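Long-range contacts in Alr2269 protein (Nostoc sp., PDB 3MC9), which probably takes part, as an Omp85-type protein with periplasmic POTRA domains, in protein transport and beta-barrel biogenesis at the outer membrane: residues V62-L68 against L126-F132; L80-V84 against T111-S115; P154-P158 against R189-Y195. All coordinates share one frame; numbering follows the deposited sequence.

Interaction 1: residues V62-L68 against L126-F132; sequences VLVSEVL and LGVRVSF
Val-64 pairs with Val-128 and Leu-68 with Ser-131 where two parallel strands run together. Backbone hydrogen bonds carry the pairing. Val-128 N donates to Leu-63 O at 2.9 Å, and Ser-65 N donates to Val-128 O. Further on, Val-130 N binds Glu-66 O at 2.7 Å, Leu-68 N binds Val-130 O, and Phe-132 N binds Leu-68 O.

The register slips by one residue between Val-64 and Glu-66, which is a beta bulge. Ser-65 is the extra residue. Val-128 O therefore meets two successive amides, Ser-65 N and, more weakly, Glu-66 N at 3.4 Å. Gly-127 comes close to the backbone here: its CA lies 3.4 Å from Leu-63 O. Its positive phi of 130° suits a residue without a side chain.

One salt bridge joins side chains. Glu-66 and Arg-129 lie alongside each other and point the same way. Arg-129 NE reaches Glu-66 OE1 at 2.9 Å, from above the carboxylate plane, and NH2 adds a weak bond to the same oxygen. The two planes stand 72° apart, so this is not a flat two-pronged pair. The arginine chain bends at chi3 (91°), which swings NE toward the glutamate. NH1 has a second acid partner, Glu-122.

Apolar contacts lie on the face that carries Val-64, Val-67, Val-128 and Val-130. Val-62 CG1 meets Val-128 CG2 at 3.6 Å. Val-67 CG1 sits at the edge of the Phe-132 ring, 3.8 Å from CD2.

Strand 95-96 flanks strand 62-71, and strand 114-124 flanks strand 127-136, so both segments are inner strands of the mixed sheet. Leu-101 of helix 98-110 covers Val-130 and Phe-132, and Tyr-85 OH of helix 78-87 binds Val-67 O.

Interaction 2: residues L80-V84 against T111-S115; sequences LETQV and TGFFS
Thr-111 meets Gln-83 of helix 78-87 through its methyl side. Its CB lies 3.8 Å from Gln-83 NE2, and CG2 is about as near. The hydroxyl is engaged elsewhere. OG1 is hydrogen-bonded to Ile-108 O in the last turn of helix 98-110, and it also takes a weak bond from Phe-113 N. Gly-112 follows with positive phi (88°) as the chain leaves helical geometry.

Phe-113 is the first of two successive aromatic residues, the last of the loop before strand 114-124. Its side chain points at helix 78-87. The amide of Gln-83 comes to the edge of its ring, with NE2 3.5 Å from CE2. Amide and ring planes are 71° apart. The glutamine chain bends at chi2 (-72°), which folds the amide back to this ring edge instead of extending it. Leu-80 meets the base of the same side chain: its CD2 is 3.7 Å from Phe-113 CB and nearly as close to CG.

Phe-114 reaches the helix with the end of its ring. CZ touches Val-84 CG2 at 3.7 Å, and Leu-80 CD2 at 4.1 Å. Leu-80 O lies near the plane of this ring, at its edge. Leu-80 thus touches both phenylalanines. Phe-113 CB lies over one face of the Phe-114 ring, 4.0 Å above its plane and offset toward the rim. Ile-108 touches both Val-84 and Phe-114, and Val-134 of strand 127-136 also touches Phe-114.

At Ser-115 the chain turns a corner. Across the contact the packing is mainly apolar, apart from the glutamine amide. The arrangement belongs to the helical layer of a POTRA domain, in which two helices lie against one mixed sheet and the second helix leads by a short loop into a strand.

Interaction 3: residues P154-P158 against R189-Y195; sequences PSVLP and RYQDQGY
A helix C-terminus packs here against the loop 154-158 that leads to helix 161-166, in the second POTRA domain. Leu-157 CD1 lies over one face of the Tyr-190 ring, 3.6 Å from the ring centroid, in a CH-pi contact. Leu-157 CG is 3.6 Å from Tyr-190 CE1. The other methyl, CD2, reaches Gln-193 CG at 3.7 Å.

Val-156 meets a second ring. Its CG2 sits over the centre of the Tyr-195 ring, 3.7 Å from the centroid and 12° off the normal. The same methyl also approaches the edge of the Tyr-190 ring. Tyr-195 is brought round by a Schellman motif that ends helix 176-192. In it Tyr-195 N binds Tyr-190 O at 2.9 Å, Gly-194 N binds Gln-191 O, and Gly-194 has positive phi.

The loop contains an ST turn, in which Leu-157 N donates to Ser-155 OG at 3.0 Å. With chi1 at 174° the hydroxyl lies on the carbonyl side of Ser-155, facing the amide of Leu-157. Glu-218 OE2 is hydrogen-bonded to both Ser-155 OG and Tyr-190 OH, and Glu-218 OE1 to Val-156 N.

In the fold
From the N terminus, strand 62-71 comes first and helix 78-87 follows it. Interaction 2 closes the inner loop by bringing 111-115 back to that helix. Interaction 1 closes the outer loop when strand 127-136 pairs with strand 62-71, so interaction 2 is nested within interaction 1. Their centres are about 20 Å apart, and both reach the same sheet, one through paired strands and the other at the start of strand 114-124. The chain then enters the second domain. There interaction 3 closes a separate loop between 154-158 and the end of helix 176-192. It lies in series, with its centre about 50 Å from that of interaction 1.

Interaction 1: residues V62-L68 against L126-F132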
ATOM      1  N   VAL A  62     -21.696  17.931  -1.642  1.00 39.04           N
ATOM      2  CA  VAL A  62     -21.243  19.227  -1.210  1.00 37.84           C
ATOM      3  C   VAL A  62     -20.231  19.684  -2.219  1.00 35.98           C
ATOM      4  O   VAL A  62     -19.449  18.886  -2.735  1.00 34.41           O
ATOM      5  CB  VAL A  62     -20.465  19.187   0.131  1.00 38.14           C
ATOM      6  CG1 VAL A  62     -20.934  20.309   1.043  1.00 40.14           C
ATOM      7  CG2 VAL A  62     -20.565  17.849   0.795  1.00 38.48           C
ATOM      8  N   LEU A  63     -20.221  20.981  -2.476  1.00 35.09           N
ATOM      9  CA  LEU A  63     -19.246  21.542  -3.386  1.00 34.71           C
ATOM     10  C   LEU A  63     -17.916  21.509  -2.686  1.00 33.89           C
ATOM     11  O   LEU A  63     -17.850  21.678  -1.468  1.00 33.78           O
ATOM     12  CB  LEU A  63     -19.617  22.978  -3.757  1.00 35.25           C
ATOM     13  CG  LEU A  63     -18.644  23.650  -4.726  1.00 35.53           C
ATOM     14  CD1 LEU A  63     -18.886  23.127  -6.140  1.00 35.72           C
ATOM     15  CD2 LEU A  63     -18.822  25.141  -4.653  1.00 35.24           C
ATOM     16  N   VAL A  64     -16.855  21.248  -3.436  1.00 33.39           N
ATOM     17  CA  VAL A  64     -15.531  21.193  -2.851  1.00 32.43           C
ATOM     18  C   VAL A  64     -14.837  22.474  -3.264  1.00 33.42           C
ATOM     19  O   VAL A  64     -14.781  22.776  -4.455  1.00 33.05           O
ATOM     20  CB  VAL A  64     -14.735  19.949  -3.309  1.00 32.03           C
ATOM     21  CG1 VAL A  64     -13.231  20.097  -2.967  1.00 30.62           C
ATOM     22  CG2 VAL A  64     -15.296  18.687  -2.655  1.00 29.78           C
ATOM     23  N   SER A  65     -14.333  23.235  -2.286  1.00 34.00           N
ATOM     24  CA  SER A  65     -13.606  24.487  -2.587  1.00 34.97           C
ATOM     25  C   SER A  65     -12.112  24.297  -2.816  1.00 35.53           C
ATOM     26  O   SER A  65     -11.483  25.096  -3.527  1.00 35.35           O
ATOM     27  CB  SER A  65     -13.787  25.525  -1.475  1.00 35.22           C
ATOM     28  OG  SER A  65     -13.308  25.039  -0.228  1.00 35.90           O
ATOM     29  N   GLU A  66     -11.546  23.270  -2.185  1.00 35.57           N
ATOM     30  CA  GLU A  66     -10.088  23.090  -2.139  1.00 36.57           C
ATOM     31  C   GLU A  66      -9.711  21.650  -1.804  1.00 35.46           C
ATOM     32  O   GLU A  66     -10.344  21.017  -0.969  1.00 34.07           O
ATOM     33  CB  GLU A  66      -9.485  24.026  -1.093  1.00 38.06           C
ATOM     34  CG  GLU A  66      -8.178  24.664  -1.541  1.00 42.90           C
ATOM     35  CD  GLU A  66      -7.548  25.584  -0.493  1.00 48.90           C
ATOM     36  OE1 GLU A  66      -8.279  26.154   0.353  1.00 52.06           O
ATOM     37  OE2 GLU A  66      -6.308  25.748  -0.530  1.00 53.13           O
ATOM     38  N   VAL A  67      -8.702  21.134  -2.499  1.00 35.83           N
ATOM     39  CA  VAL A  67      -8.137  19.826  -2.180  1.00 35.86           C
ATOM     40  C   VAL A  67      -6.697  20.024  -1.795  1.00 37.24           C
ATOM     41  O   VAL A  67      -5.929  20.628  -2.542  1.00 38.31           O
ATOM     42  CB  VAL A  67      -8.225  18.824  -3.359  1.00 35.63           C
ATOM     43  CG1 VAL A  67      -7.507  17.499  -2.992  1.00 33.34           C
ATOM     44  CG2 VAL A  67      -9.679  18.556  -3.703  1.00 32.65           C
ATOM     45  N   LEU A  68      -6.343  19.544  -0.613  1.00 38.40           N
ATOM     46  CA  LEU A  68      -4.965  19.595  -0.139  1.00 40.21           C
ATOM     47  C   LEU A  68      -4.484  18.148   0.021  1.00 40.36           C
ATOM     48  O   LEU A  68      -5.226  17.281   0.496  1.00 39.72           O
ATOM     49  CB  LEU A  68      -4.858  20.353   1.200  1.00 40.85           C
ATOM     50  CG  LEU A  68      -5.482  21.757   1.326  1.00 42.87           C
ATOM     51  CD1 LEU A  68      -5.141  22.426   2.695  1.00 44.56           C
ATOM     52  CD2 LEU A  68      -5.034  22.654   0.194  1.00 44.20           C
ATOM     53  N   LEU A 126     -17.682  28.695   1.356  1.00 34.84           N
ATOM     54  CA  LEU A 126     -17.335  28.591  -0.063  1.00 35.18           C
ATOM     55  C   LEU A 126     -17.330  27.166  -0.611  1.00 34.56           C
ATOM     56  O   LEU A 126     -17.170  26.979  -1.827  1.00 34.33           O
ATOM     57  CB  LEU A 126     -15.928  29.146  -0.312  1.00 35.49           C
ATOM     58  CG  LEU A 126     -15.507  30.486   0.286  1.00 38.17           C
ATOM     59  CD1 LEU A 126     -14.077  30.811  -0.239  1.00 40.41           C
ATOM     60  CD2 LEU A 126     -16.475  31.568  -0.045  1.00 37.97           C
ATOM     61  N   GLY A 127     -17.487  26.177   0.270  1.00 33.79           N
ATOM     62  CA  GLY A 127     -17.291  24.779  -0.098  1.00 33.16           C
ATOM     63  C   GLY A 127     -16.373  24.043   0.876  1.00 33.47           C
ATOM     64  O   GLY A 127     -15.757  24.645   1.769  1.00 32.90           O
ATOM     65  N   VAL A 128     -16.270  22.727   0.710  1.00 33.53           N
ATOM     66  CA  VAL A 128     -15.463  21.951   1.634  1.00 33.34           C
ATOM     67  C   VAL A 128     -14.005  21.926   1.181  1.00 33.55           C
ATOM     68  O   VAL A 128     -13.718  21.736  -0.013  1.00 32.41           O
ATOM     69  CB  VAL A 128     -15.985  20.533   1.797  1.00 33.47           C
ATOM     70  CG1 VAL A 128     -15.233  19.833   2.939  1.00 32.52           C
ATOM     71  CG2 VAL A 128     -17.475  20.554   2.109  1.00 34.01           C
ATOM     72  N   ARG A 129     -13.100  22.137   2.143  1.00 34.26           N
ATOM     73  CA  ARG A 129     -11.683  21.944   1.917  1.00 35.59           C
ATOM     74  C   ARG A 129     -11.352  20.510   2.298  1.00 34.94           C
ATOM     75  O   ARG A 129     -11.442  20.132   3.464  1.00 35.79           O
ATOM     76  CB  ARG A 129     -10.844  22.933   2.721  1.00 36.78           C
ATOM     77  CG  ARG A 129     -11.150  24.394   2.397  1.00 41.05           C
ATOM     78  CD  ARG A 129     -10.544  25.363   3.413  1.00 46.38           C
ATOM     79  NE  ARG A 129      -9.200  25.810   3.053  1.00 50.18           N
ATOM     80  CZ  ARG A 129      -8.080  25.540   3.726  1.00 55.42           C
ATOM     81  NH1 ARG A 129      -8.087  24.799   4.836  1.00 57.13           N
ATOM     82  NH2 ARG A 129      -6.920  26.030   3.287  1.00 58.17           N
ATOM     83  N   VAL A 130     -11.016  19.693   1.308  1.00 34.54           N
ATOM     84  CA  VAL A 130     -10.774  18.260   1.552  1.00 33.72           C
ATOM     85  C   VAL A 130      -9.271  18.025   1.626  1.00 34.02           C
ATOM     86  O   VAL A 130      -8.546  18.288   0.663  1.00 33.75           O
ATOM     87  CB  VAL A 130     -11.407  17.374   0.458  1.00 33.41           C
ATOM     88  CG1 VAL A 130     -11.043  15.903   0.661  1.00 32.56           C
ATOM     89  CG2 VAL A 130     -12.940  17.536   0.440  1.00 33.30           C
ATOM     90  N   SER A 131      -8.812  17.564   2.787  1.00 34.51           N
ATOM     91  CA  SER A 131      -7.418  17.197   2.976  1.00 34.79           C
ATOM     92  C   SER A 131      -7.238  15.684   2.895  1.00 34.38           C
ATOM     93  O   SER A 131      -7.868  14.926   3.635  1.00 34.63           O
ATOM     94  CB  SER A 131      -6.898  17.747   4.307  1.00 35.79           C
ATOM     95  OG  SER A 131      -6.714  19.147   4.214  1.00 35.99           O
ATOM     96  N   PHE A 132      -6.408  15.249   1.958  1.00 34.31           N
ATOM     97  CA  PHE A 132      -6.000  13.855   1.886  1.00 34.13           C
ATOM     98  C   PHE A 132      -4.680  13.798   2.614  1.00 35.01           C
ATOM     99  O   PHE A 132      -3.703  14.426   2.189  1.00 35.96           O
ATOM    100  CB  PHE A 132      -5.869  13.370   0.447  1.00 33.50           C
ATOM    101  CG  PHE A 132      -7.190  13.249  -0.264  1.00 33.51           C
ATOM    102  CD1 PHE A 132      -8.052  12.187   0.010  1.00 32.86           C
ATOM    103  CD2 PHE A 132      -7.587  14.210  -1.182  1.00 32.91           C
ATOM    104  CE1 PHE A 132      -9.281  12.084  -0.629  1.00 31.99           C
ATOM    105  CE2 PHE A 132      -8.808  14.117  -1.822  1.00 34.06           C
ATOM    106  CZ  PHE A 132      -9.666  13.054  -1.541  1.00 32.96           C
TER

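Interaction 2: residues L80-V84 against T111-S115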
ATOM      1  N   LEU A  80       5.277  12.149  -5.040  1.00 52.12           N
ATOM      2  CA  LEU A  80       4.222  11.402  -4.347  1.00 50.54           C
ATOM      3  C   LEU A  80       2.906  12.182  -4.308  1.00 49.80           C
ATOM      4  O   LEU A  80       1.822  11.596  -4.425  1.00 48.54           O
ATOM      5  CB  LEU A  80       4.649  11.001  -2.935  1.00 50.24           C
ATOM      6  CG  LEU A  80       5.570   9.773  -2.854  1.00 50.70           C
ATOM      7  CD1 LEU A  80       6.050   9.542  -1.427  1.00 50.39           C
ATOM      8  CD2 LEU A  80       4.878   8.530  -3.387  1.00 49.49           C
ATOM      9  N   GLU A  81       2.999  13.500  -4.150  1.00 49.85           N
ATOM     10  CA  GLU A  81       1.817  14.357  -4.193  1.00 49.32           C
ATOM     11  C   GLU A  81       1.086  14.185  -5.536  1.00 48.56           C
ATOM     12  O   GLU A  81      -0.144  14.065  -5.593  1.00 47.55           O
ATOM     13  CB  GLU A  81       2.218  15.821  -3.992  1.00 50.27           C
ATOM     14  CG  GLU A  81       1.094  16.691  -3.480  1.00 51.25           C
ATOM     15  CD  GLU A  81       1.416  18.180  -3.537  1.00 52.94           C
ATOM     16  OE1 GLU A  81       2.589  18.555  -3.368  1.00 56.16           O
ATOM     17  OE2 GLU A  81       0.491  18.976  -3.741  1.00 52.20           O
ATOM     18  N   THR A  82       1.872  14.170  -6.607  1.00 48.60           N
ATOM     19  CA  THR A  82       1.373  13.951  -7.955  1.00 48.53           C
ATOM     20  C   THR A  82       0.668  12.608  -8.079  1.00 47.21           C
ATOM     21  O   THR A  82      -0.361  12.503  -8.737  1.00 46.95           O
ATOM     22  CB  THR A  82       2.526  14.017  -8.969  1.00 49.83           C
ATOM     23  OG1 THR A  82       3.171  15.294  -8.855  1.00 51.26           O
ATOM     24  CG2 THR A  82       2.030  13.815 -10.398  1.00 49.60           C
ATOM     25  N   GLN A  83       1.239  11.585  -7.459  1.00 46.69           N
ATOM     26  CA  GLN A  83       0.625  10.252  -7.430  1.00 45.74           C
ATOM     27  C   GLN A  83      -0.787  10.331  -6.872  1.00 44.00           C
ATOM     28  O   GLN A  83      -1.706   9.753  -7.431  1.00 44.50           O
ATOM     29  CB  GLN A  83       1.443   9.288  -6.561  1.00 45.71           C
ATOM     30  CG  GLN A  83       2.712   8.785  -7.207  1.00 47.58           C
ATOM     31  CD  GLN A  83       2.441   7.789  -8.313  1.00 48.35           C
ATOM     32  OE1 GLN A  83       3.092   7.816  -9.350  1.00 50.51           O
ATOM     33  NE2 GLN A  83       1.469   6.920  -8.104  1.00 46.68           N
ATOM     34  N   VAL A  84      -0.944  11.032  -5.753  1.00 42.58           N
ATOM     35  CA  VAL A  84      -2.268  11.234  -5.152  1.00 41.20           C
ATOM     36  C   VAL A  84      -3.210  11.968  -6.124  1.00 40.93           C
ATOM     37  O   VAL A  84      -4.319  11.493  -6.395  1.00 40.78           O
ATOM     38  CB  VAL A  84      -2.170  11.991  -3.801  1.00 41.13           C
ATOM     39  CG1 VAL A  84      -3.552  12.350  -3.261  1.00 39.88           C
ATOM     40  CG2 VAL A  84      -1.393  11.166  -2.784  1.00 39.77           C
ATOM     41  N   THR A 111      -2.307   2.920  -5.478  1.00 35.07           N
ATOM     42  CA  THR A 111      -0.994   3.259  -6.030  1.00 35.60           C
ATOM     43  C   THR A 111       0.127   2.434  -5.385  1.00 36.35           C
ATOM     44  O   THR A 111       1.169   2.250  -5.985  1.00 37.04           O
ATOM     45  CB  THR A 111      -0.646   4.745  -5.826  1.00 35.88           C
ATOM     46  OG1 THR A 111      -0.399   5.005  -4.426  1.00 34.19           O
ATOM     47  CG2 THR A 111      -1.765   5.635  -6.358  1.00 34.48           C
ATOM     48  N   GLY A 112      -0.081   1.983  -4.150  1.00 36.14           N
ATOM     49  CA  GLY A 112       0.891   1.137  -3.478  1.00 37.34           C
ATOM     50  C   GLY A 112       1.983   1.849  -2.697  1.00 37.58           C
ATOM     51  O   GLY A 112       2.763   1.190  -2.021  1.00 37.75           O
ATOM     52  N   PHE A 113       2.056   3.178  -2.772  1.00 37.19           N
ATOM     53  CA  PHE A 113       3.153   3.888  -2.109  1.00 37.81           C
ATOM     54  C   PHE A 113       2.900   4.273  -0.645  1.00 38.31           C
ATOM     55  O   PHE A 113       3.831   4.739   0.021  1.00 39.75           O
ATOM     56  CB  PHE A 113       3.544   5.141  -2.880  1.00 38.11           C
ATOM     57  CG  PHE A 113       4.136   4.878  -4.228  1.00 38.44           C
ATOM     58  CD1 PHE A 113       5.410   4.358  -4.347  1.00 40.21           C
ATOM     59  CD2 PHE A 113       3.432   5.191  -5.383  1.00 38.35           C
ATOM     60  CE1 PHE A 113       5.969   4.126  -5.601  1.00 41.85           C
ATOM     61  CE2 PHE A 113       3.975   4.966  -6.629  1.00 39.69           C
ATOM     62  CZ  PHE A 113       5.249   4.436  -6.744  1.00 40.23           C
ATOM     63  N   PHE A 114       1.690   4.061  -0.127  1.00 38.16           N
ATOM     64  CA  PHE A 114       1.328   4.577   1.204  1.00 38.52           C
ATOM     65  C   PHE A 114       0.876   3.534   2.193  1.00 38.99           C
ATOM     66  O   PHE A 114       0.174   2.596   1.829  1.00 38.86           O
ATOM     67  CB  PHE A 114       0.207   5.602   1.058  1.00 37.84           C
ATOM     68  CG  PHE A 114       0.490   6.619   0.029  1.00 38.49           C
ATOM     69  CD1 PHE A 114       1.290   7.717   0.324  1.00 39.44           C
ATOM     70  CD2 PHE A 114       0.005   6.466  -1.260  1.00 37.49           C
ATOM     71  CE1 PHE A 114       1.577   8.657  -0.656  1.00 39.95           C
ATOM     72  CE2 PHE A 114       0.271   7.391  -2.217  1.00 38.25           C
ATOM     73  CZ  PHE A 114       1.061   8.489  -1.931  1.00 39.30           C
ATOM     74  N   SER A 115       1.246   3.730   3.459  1.00 40.18           N
ATOM     75  CA  SER A 115       0.849   2.830   4.540  1.00 41.47           C
ATOM     76  C   SER A 115      -0.464   3.290   5.191  1.00 41.99           C
ATOM     77  O   SER A 115      -1.212   2.486   5.743  1.00 42.17           O
ATOM     78  CB  SER A 115       1.968   2.729   5.592  1.00 42.90           C
ATOM     79  OG  SER A 115       2.478   4.020   5.951  1.00 43.94           O
TER

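Interaction 3: residues P154-P158 against R189-Y195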
ATOM      1  N   PRO A 154      10.371 -23.661  10.765  1.00 58.14           N
ATOM      2  CA  PRO A 154      11.227 -23.018   9.760  1.00 56.63           C
ATOM      3  C   PRO A 154      10.722 -23.210   8.316  1.00 53.58           C
ATOM      4  O   PRO A 154      10.083 -24.228   8.001  1.00 53.01           O
ATOM      5  CB  PRO A 154      12.596 -23.680   9.966  1.00 58.66           C
ATOM      6  CG  PRO A 154      12.341 -24.936  10.717  1.00 61.02           C
ATOM      7  CD  PRO A 154      10.977 -24.871  11.345  1.00 60.94           C
ATOM      8  N   SER A 155      11.005 -22.226   7.461  1.00 51.34           N
ATOM      9  CA  SER A 155      10.538 -22.241   6.068  1.00 49.03           C
ATOM     10  C   SER A 155      11.120 -23.422   5.305  1.00 48.91           C
ATOM     11  O   SER A 155      12.281 -23.761   5.478  1.00 50.38           O
ATOM     12  CB  SER A 155      10.919 -20.951   5.341  1.00 47.80           C
ATOM     13  OG  SER A 155      10.588 -21.035   3.954  1.00 46.25           O
ATOM     14  N   VAL A 156      10.318 -24.037   4.450  1.00 47.26           N
ATOM     15  CA  VAL A 156      10.826 -25.090   3.590  1.00 47.42           C
ATOM     16  C   VAL A 156      11.640 -24.556   2.403  1.00 46.91           C
ATOM     17  O   VAL A 156      12.206 -25.345   1.674  1.00 47.95           O
ATOM     18  CB  VAL A 156       9.705 -26.005   3.056  1.00 46.87           C
ATOM     19  CG1 VAL A 156       8.854 -26.552   4.223  1.00 46.88           C
ATOM     20  CG2 VAL A 156       8.859 -25.276   2.019  1.00 44.46           C
ATOM     21  N   LEU A 157      11.693 -23.243   2.188  1.00 45.92           N
ATOM     22  CA  LEU A 157      12.479 -22.705   1.070  1.00 45.66           C
ATOM     23  C   LEU A 157      13.856 -22.240   1.535  1.00 47.25           C
ATOM     24  O   LEU A 157      14.042 -21.895   2.708  1.00 47.65           O
ATOM     25  CB  LEU A 157      11.744 -21.566   0.362  1.00 43.72           C
ATOM     26  CG  LEU A 157      10.526 -21.954  -0.478  1.00 42.75           C
ATOM     27  CD1 LEU A 157       9.902 -20.709  -1.100  1.00 40.31           C
ATOM     28  CD2 LEU A 157      10.882 -23.007  -1.549  1.00 43.67           C
ATOM     29  N   PRO A 158      14.827 -22.219   0.611  1.00 48.50           N
ATOM     30  CA  PRO A 158      16.149 -21.745   1.014  1.00 50.43           C
ATOM     31  C   PRO A 158      16.061 -20.408   1.753  1.00 50.21           C
ATOM     32  O   PRO A 158      15.157 -19.599   1.494  1.00 48.59           O
ATOM     33  CB  PRO A 158      16.904 -21.607  -0.314  1.00 51.17           C
ATOM     34  CG  PRO A 158      16.210 -22.497  -1.279  1.00 50.04           C
ATOM     35  CD  PRO A 158      14.768 -22.593  -0.818  1.00 48.39           C
ATOM     36  N   ARG A 189       7.461 -20.243  -6.743  1.00 30.99           N
ATOM     37  CA  ARG A 189       8.587 -21.014  -6.208  1.00 31.33           C
ATOM     38  C   ARG A 189       8.145 -22.130  -5.251  1.00 29.52           C
ATOM     39  O   ARG A 189       8.695 -23.223  -5.289  1.00 29.12           O
ATOM     40  CB  ARG A 189       9.617 -20.127  -5.520  1.00 31.79           C
ATOM     41  CG  ARG A 189      10.450 -19.287  -6.480  1.00 37.33           C
ATOM     42  CD  ARG A 189      11.619 -20.038  -7.085  1.00 42.42           C
ATOM     43  NE  ARG A 189      12.504 -20.555  -6.040  1.00 46.92           N
ATOM     44  CZ  ARG A 189      12.633 -21.837  -5.693  1.00 49.29           C
ATOM     45  NH1 ARG A 189      11.940 -22.781  -6.327  1.00 51.86           N
ATOM     46  NH2 ARG A 189      13.471 -22.186  -4.708  1.00 49.35           N
ATOM     47  N   TYR A 190       7.183 -21.859  -4.370  1.00 28.10           N
ATOM     48  CA  TYR A 190       6.638 -22.935  -3.539  1.00 27.58           C
ATOM     49  C   TYR A 190       6.128 -24.042  -4.410  1.00 27.86           C
ATOM     50  O   TYR A 190       6.414 -25.201  -4.177  1.00 27.98           O
ATOM     51  CB  TYR A 190       5.481 -22.449  -2.659  1.00 27.67           C
ATOM     52  CG  TYR A 190       5.960 -21.732  -1.449  1.00 26.59           C
ATOM     53  CD1 TYR A 190       6.610 -22.421  -0.446  1.00 28.90           C
ATOM     54  CD2 TYR A 190       5.816 -20.378  -1.325  1.00 28.07           C
ATOM     55  CE1 TYR A 190       7.075 -21.794   0.664  1.00 27.46           C
ATOM     56  CE2 TYR A 190       6.276 -19.731  -0.209  1.00 28.57           C
ATOM     57  CZ  TYR A 190       6.912 -20.449   0.773  1.00 29.61           C
ATOM     58  OH  TYR A 190       7.374 -19.817   1.892  1.00 31.57           O
ATOM     59  N   GLN A 191       5.364 -23.673  -5.420  1.00 27.80           N
ATOM     60  CA  GLN A 191       4.787 -24.647  -6.301  1.00 30.33           C
ATOM     61  C   GLN A 191       5.855 -25.516  -6.985  1.00 31.42           C
ATOM     62  O   GLN A 191       5.750 -26.750  -7.012  1.00 31.85           O
ATOM     63  CB  GLN A 191       3.908 -23.956  -7.334  1.00 30.88           C
ATOM     64  CG  GLN A 191       3.247 -24.922  -8.318  1.00 35.79           C
ATOM     65  CD  GLN A 191       2.394 -24.196  -9.324  1.00 38.50           C
ATOM     66  OE1 GLN A 191       1.386 -23.583  -8.977  1.00 40.67           O
ATOM     67  NE2 GLN A 191       2.797 -24.248 -10.572  1.00 41.00           N
ATOM     68  N   ASP A 192       6.885 -24.866  -7.523  1.00 33.13           N
ATOM     69  CA  ASP A 192       8.010 -25.565  -8.152  1.00 34.84           C
ATOM     70  C   ASP A 192       8.625 -26.611  -7.242  1.00 35.23           C
ATOM     71  O   ASP A 192       9.031 -27.656  -7.701  1.00 36.55           O
ATOM     72  CB  ASP A 192       9.101 -24.579  -8.524  1.00 36.01           C
ATOM     73  CG  ASP A 192       8.722 -23.710  -9.697  1.00 37.53           C
ATOM     74  OD1 ASP A 192       7.827 -24.092 -10.481  1.00 40.84           O
ATOM     75  OD2 ASP A 192       9.322 -22.641  -9.834  1.00 40.40           O
ATOM     76  N   GLN A 193       8.687 -26.322  -5.943  1.00 34.62           N
ATOM     77  CA  GLN A 193       9.281 -27.257  -4.986  1.00 35.06           C
ATOM     78  C   GLN A 193       8.316 -28.281  -4.422  1.00 34.62           C
ATOM     79  O   GLN A 193       8.684 -29.004  -3.487  1.00 35.85           O
ATOM     80  CB  GLN A 193       9.923 -26.500  -3.825  1.00 34.53           C
ATOM     81  CG  GLN A 193      11.023 -25.576  -4.236  1.00 35.59           C
ATOM     82  CD  GLN A 193      12.025 -26.242  -5.166  1.00 38.14           C
ATOM     83  OE1 GLN A 193      12.578 -27.314  -4.860  1.00 38.11           O
ATOM     84  NE2 GLN A 193      12.240 -25.628  -6.314  1.00 37.93           N
ATOM     85  N   GLY A 194       7.103 -28.355  -4.970  1.00 33.66           N
ATOM     86  CA  GLY A 194       6.105 -29.368  -4.538  1.00 33.18           C
ATOM     87  C   GLY A 194       5.036 -28.870  -3.568  1.00 31.58           C
ATOM     88  O   GLY A 194       4.134 -29.621  -3.219  1.00 32.44           O
ATOM     89  N   TYR A 195       5.132 -27.609  -3.146  1.00 29.98           N
ATOM     90  CA  TYR A 195       4.184 -26.989  -2.192  1.00 28.80           C
ATOM     91  C   TYR A 195       3.170 -26.159  -2.974  1.00 27.46           C
ATOM     92  O   TYR A 195       3.271 -24.936  -3.069  1.00 25.40           O
ATOM     93  CB  TYR A 195       4.944 -26.142  -1.173  1.00 28.56           C
ATOM     94  CG  TYR A 195       5.865 -27.008  -0.335  1.00 31.39           C
ATOM     95  CD1 TYR A 195       7.124 -27.373  -0.807  1.00 33.48           C
ATOM     96  CD2 TYR A 195       5.463 -27.502   0.911  1.00 31.37           C
ATOM     97  CE1 TYR A 195       7.969 -28.214  -0.054  1.00 34.73           C
ATOM     98  CE2 TYR A 195       6.292 -28.333   1.666  1.00 32.13           C
ATOM     99  CZ  TYR A 195       7.546 -28.694   1.175  1.00 35.90           C
ATOM    100  OH  TYR A 195       8.401 -29.503   1.918  1.00 37.06           O
TER